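Local coordinates for alpha-l-arabinofuranosidase domain protein (Thermotoga maritima, PDB 4ATW) that hydrolyses alpha-L-arabinofuranosides, probably releasing terminal arabinofuranosyl residues from arabinose-containing polysaccharides, and is thermostable, at residues A[219-230]-A[263-274]. Residues are numbered along the deposited sequence; the frame is centred on the assembly and turned at random.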
loop_
_atom_site.group_PDB
_atom_site.type_symbol
_atom_site.label_atom_id
_atom_site.label_comp_id
_atom_site.label_asym_id
_atom_site.label_seq_id
_atom_site.Cartn_x
_atom_site.Cartn_y
_atom_site.Cartn_z
ATOM N N LEU A 219 -4.286 4.073 21.841
ATOM C CA LEU A 219 -5.192 4.791 22.730
ATOM C C LEU A 219 -4.610 6.126 23.261
ATOM O O LEU A 219 -5.307 7.136 23.403
ATOM C CB LEU A 219 -5.570 3.858 23.878
ATOM C CG LEU A 219 -7.036 3.437 24.014
ATOM C CD1 LEU A 219 -7.836 3.620 22.772
ATOM C CD2 LEU A 219 -7.031 2.011 24.401
ATOM N N ARG A 220 -3.313 6.138 23.526
ATOM C CA ARG A 220 -2.702 7.338 24.018
ATOM C C ARG A 220 -2.454 8.296 22.896
ATOM O O ARG A 220 -2.372 9.472 23.105
ATOM C CB ARG A 220 -1.421 7.028 24.712
ATOM C CG ARG A 220 -1.042 8.159 25.585
ATOM C CD ARG A 220 -0.871 7.661 26.952
ATOM N NE ARG A 220 -2.134 7.319 27.581
ATOM C CZ ARG A 220 -2.232 6.494 28.626
ATOM N NH1 ARG A 220 -1.138 5.914 29.140
ATOM N NH2 ARG A 220 -3.409 6.296 29.210
ATOM N N VAL A 221 -2.337 7.797 21.688
ATOM C CA VAL A 221 -2.130 8.681 20.562
ATOM C C VAL A 221 -3.465 9.263 20.219
ATOM O O VAL A 221 -3.596 10.459 20.049
ATOM C CB VAL A 221 -1.589 7.941 19.300
ATOM C CG1 VAL A 221 -1.572 8.865 18.094
ATOM C CG2 VAL A 221 -0.192 7.430 19.563
ATOM N N LEU A 222 -4.468 8.423 20.106
ATOM C CA LEU A 222 -5.773 8.937 19.752
ATOM C C LEU A 222 -6.265 9.909 20.801
ATOM O O LEU A 222 -6.892 10.927 20.481
ATOM C CB LEU A 222 -6.766 7.798 19.604
ATOM C CG LEU A 222 -6.428 6.926 18.400
ATOM C CD1 LEU A 222 -6.821 5.500 18.648
ATOM C CD2 LEU A 222 -7.160 7.498 17.205
ATOM N N GLN A 223 -5.959 9.613 22.058
ATOM C CA GLN A 223 -6.429 10.461 23.151
ATOM C C GLN A 223 -5.793 11.829 23.185
ATOM O O GLN A 223 -6.397 12.785 23.590
ATOM C CB GLN A 223 -6.168 9.756 24.462
ATOM C CG GLN A 223 -7.411 9.229 25.121
ATOM C CD GLN A 223 -7.103 8.187 26.167
ATOM O OE1 GLN A 223 -6.075 8.247 26.854
ATOM N NE2 GLN A 223 -8.000 7.223 26.305
ATOM N N GLU A 224 -4.555 11.903 22.736
ATOM C CA GLU A 224 -3.804 13.141 22.733
ATOM C C GLU A 224 -3.998 13.972 21.461
ATOM O O GLU A 224 -4.287 15.156 21.514
ATOM C CB GLU A 224 -2.320 12.817 22.931
ATOM C CG GLU A 224 -1.514 13.977 23.398
ATOM C CD GLU A 224 -1.951 14.476 24.783
ATOM O OE1 GLU A 224 -2.900 13.886 25.369
ATOM O OE2 GLU A 224 -1.343 15.459 25.299
ATOM N N ALA A 225 -3.854 13.337 20.310
ATOM C CA ALA A 225 -3.965 14.046 19.055
ATOM C C ALA A 225 -5.229 13.755 18.276
ATOM O O ALA A 225 -5.336 14.153 17.123
ATOM C CB ALA A 225 -2.747 13.732 18.199
ATOM N N GLY A 226 -6.181 13.075 18.907
ATOM C CA GLY A 226 -7.437 12.730 18.257
ATOM C C GLY A 226 -8.296 13.849 17.665
ATOM O O GLY A 226 -9.247 13.585 16.908
ATOM N N ASP A 227 -7.962 15.088 17.998
ATOM C CA ASP A 227 -8.688 16.235 17.495
ATOM C C ASP A 227 -7.922 16.905 16.348
ATOM O O ASP A 227 -8.392 17.905 15.783
ATOM C CB ASP A 227 -8.909 17.260 18.614
ATOM C CG ASP A 227 -7.605 17.688 19.279
ATOM O OD1 ASP A 227 -6.625 16.905 19.241
ATOM O OD2 ASP A 227 -7.562 18.801 19.846
ATOM N N VAL A 228 -6.751 16.376 16.001
ATOM C CA VAL A 228 -5.991 16.985 14.930
ATOM C C VAL A 228 -5.405 16.059 13.908
ATOM O O VAL A 228 -5.079 16.495 12.815
ATOM C CB VAL A 228 -4.818 17.848 15.440
ATOM C CG1 VAL A 228 -5.310 18.922 16.399
ATOM C CG2 VAL A 228 -3.782 16.965 16.064
ATOM N N ILE A 229 -5.218 14.801 14.238
ATOM C CA ILE A 229 -4.657 13.905 13.250
ATOM C C ILE A 229 -5.828 13.402 12.403
ATOM O O ILE A 229 -6.968 13.532 12.826
ATOM C CB ILE A 229 -3.943 12.765 13.937
ATOM C CG1 ILE A 229 -4.942 11.899 14.694
ATOM C CG2 ILE A 229 -2.936 13.332 14.911
ATOM C CD1 ILE A 229 -4.248 10.862 15.551
ATOM N N ASP A 230 -5.560 12.859 11.212
ATOM C CA ASP A 230 -6.617 12.366 10.335
ATOM C C ASP A 230 -6.655 10.858 10.201
ATOM O O ASP A 230 -7.684 10.292 9.838
ATOM C CB ASP A 230 -6.466 12.995 8.982
ATOM C CG ASP A 230 -6.484 14.492 9.059
ATOM O OD1 ASP A 230 -7.580 15.035 9.267
ATOM O OD2 ASP A 230 -5.415 15.141 8.935
ATOM N N LEU A 263 -10.875 0.962 18.730
ATOM C CA LEU A 263 -10.171 1.765 19.713
ATOM C C LEU A 263 -10.535 3.169 19.366
ATOM O O LEU A 263 -10.874 3.927 20.233
ATOM C CB LEU A 263 -8.670 1.599 19.615
ATOM C CG LEU A 263 -8.105 0.213 19.945
ATOM C CD1 LEU A 263 -6.668 0.138 19.465
ATOM C CD2 LEU A 263 -8.178 -0.045 21.390
ATOM N N ILE A 264 -10.493 3.522 18.093
ATOM C CA ILE A 264 -10.847 4.874 17.699
ATOM C C ILE A 264 -12.238 5.230 18.198
ATOM O O ILE A 264 -12.464 6.319 18.703
ATOM C CB ILE A 264 -10.820 5.042 16.172
ATOM C CG1 ILE A 264 -9.420 4.754 15.660
ATOM C CG2 ILE A 264 -11.172 6.476 15.777
ATOM C CD1 ILE A 264 -9.304 4.843 14.154
ATOM N N ASP A 265 -13.182 4.314 18.059
ATOM C CA ASP A 265 -14.534 4.611 18.499
ATOM C C ASP A 265 -14.546 4.962 19.971
ATOM O O ASP A 265 -15.389 5.728 20.427
ATOM C CB ASP A 265 -15.460 3.424 18.260
ATOM C CG ASP A 265 -15.884 3.296 16.819
ATOM O OD1 ASP A 265 -15.500 4.134 15.972
ATOM O OD2 ASP A 265 -16.612 2.332 16.536
ATOM N N MET A 266 -13.590 4.427 20.715
ATOM C CA MET A 266 -13.522 4.652 22.164
ATOM C C MET A 266 -12.876 5.962 22.639
ATOM O O MET A 266 -12.791 6.214 23.832
ATOM C CB MET A 266 -12.818 3.466 22.836
ATOM C CG MET A 266 -13.379 2.120 22.481
ATOM S SD MET A 266 -12.529 0.872 23.414
ATOM C CE MET A 266 -12.997 -0.680 22.512
ATOM N N VAL A 267 -12.418 6.793 21.718
ATOM C CA VAL A 267 -11.831 8.074 22.103
ATOM C C VAL A 267 -12.724 9.172 21.544
ATOM O O VAL A 267 -12.619 9.525 20.364
ATOM C CB VAL A 267 -10.414 8.251 21.532
ATOM C CG1 VAL A 267 -9.792 9.531 22.079
ATOM C CG2 VAL A 267 -9.554 7.042 21.879
ATOM N N ASP A 268 -13.588 9.719 22.393
ATOM C CA ASP A 268 -14.521 10.737 21.948
ATOM C C ASP A 268 -14.031 11.706 20.904
ATOM O O ASP A 268 -14.626 11.774 19.838
ATOM C CB ASP A 268 -15.091 11.471 23.139
ATOM C CG ASP A 268 -16.082 10.618 23.895
ATOM O OD1 ASP A 268 -16.573 9.634 23.297
ATOM O OD2 ASP A 268 -16.368 10.926 25.074
ATOM N N THR A 269 -12.958 12.446 21.158
ATOM C CA THR A 269 -12.502 13.379 20.114
ATOM C C THR A 269 -12.183 12.691 18.788
ATOM O O THR A 269 -12.633 13.131 17.747
ATOM C CB THR A 269 -11.267 14.200 20.532
ATOM O OG1 THR A 269 -10.113 13.351 20.632
ATOM C CG2 THR A 269 -11.526 14.868 21.860
ATOM N N ALA A 270 -11.425 11.604 18.821
ATOM C CA ALA A 270 -11.067 10.887 17.602
ATOM C C ALA A 270 -12.278 10.360 16.861
ATOM O O ALA A 270 -12.277 10.306 15.630
ATOM C CB ALA A 270 -10.152 9.726 17.919
ATOM N N ARG A 271 -13.302 9.940 17.593
ATOM C CA ARG A 271 -14.489 9.416 16.939
ATOM C C ARG A 271 -15.316 10.540 16.314
ATOM O O ARG A 271 -15.826 10.396 15.219
ATOM C CB ARG A 271 -15.336 8.617 17.926
ATOM C CG ARG A 271 -16.423 7.788 17.259
ATOM C CD ARG A 271 -17.436 7.181 18.251
ATOM N NE ARG A 271 -18.195 8.205 18.960
ATOM C CZ ARG A 271 -17.940 8.632 20.208
ATOM N NH1 ARG A 271 -16.938 8.110 20.918
ATOM N NH2 ARG A 271 -18.665 9.629 20.742
ATOM N N LYS A 272 -15.452 11.655 17.013
ATOM C CA LYS A 272 -16.190 12.790 16.485
ATOM C C LYS A 272 -15.635 13.147 15.110
ATOM O O LYS A 272 -16.395 13.159 14.153
ATOM C CB LYS A 272 -16.080 13.997 17.419
ATOM C CG LYS A 272 -17.235 14.156 18.422
ATOM C CD LYS A 272 -17.407 12.962 19.359
ATOM C CE LYS A 272 -18.526 13.204 20.395
ATOM N NZ LYS A 272 -18.215 14.307 21.371
ATOM N N ARG A 273 -14.332 13.457 15.000
ATOM C CA ARG A 273 -13.728 13.744 13.682
ATOM C C ARG A 273 -13.623 12.340 13.128
ATOM O O ARG A 273 -13.362 11.419 13.885
ATOM C CB ARG A 273 -12.321 14.336 13.828
ATOM C CG ARG A 273 -12.275 15.654 14.618
ATOM C CD ARG A 273 -10.861 16.266 14.843
ATOM N NE ARG A 273 -10.236 16.801 13.634
ATOM C CZ ARG A 273 -9.388 16.114 12.870
ATOM N NH1 ARG A 273 -9.076 14.879 13.208
ATOM N NH2 ARG A 273 -8.845 16.658 11.773
ATOM N N GLY A 274 -13.823 12.127 11.843
ATOM C CA GLY A 274 -13.731 10.753 11.376
ATOM C C GLY A 274 -12.331 10.163 11.262
ATOM O O GLY A 274 -11.993 9.667 10.202
#
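Two neighbouring helices in the outer layer of the (beta/alpha)8 barrel meet here, helix 215-225 with its exit loop against the end of helix 250-265 and the short helix 268-272. The apolar half is built round Leu222: its CD2 touches Ala270 CB at 3.8 Å and Ile264 CG1 at 3.9 Å. Val267 spreads its two methyls over the near face of helix 215-225: CG1, anti to its backbone N (chi1 -174°), rests against Leu222 O and Gln223 CA, while CG2 faces Leu222 CB and Leu219 CD1. Farther along, the side chains of Leu219 and Leu263 cross at about a right angle, CD2 to CD2 at 3.8 Å. Where the backbones close up, Gly226 O receives a CA-H...O contact from Ala270 CA (3.3 Å). Beyond it Arg273, its chain bent at chi3 (70°), sets one guanidinium face against Val228 CA, which lies over the group's centre. NH1 bonds Ile229 O; NH2 comes to Asp230 OD1 (3.2 Å) from above the carboxylate plane, a salt bridge. Asp230 OD2 is held by Lys199 and Ala207 N. A leucine in place of Arg273 would probably leave Ile229 O and Asp230 OD1 without these donors and weaken the tie between the two loops. Both loops lead into adjacent parallel strands, 231-238 and 276-284, as successive beta/alpha units do in a TIM barrel.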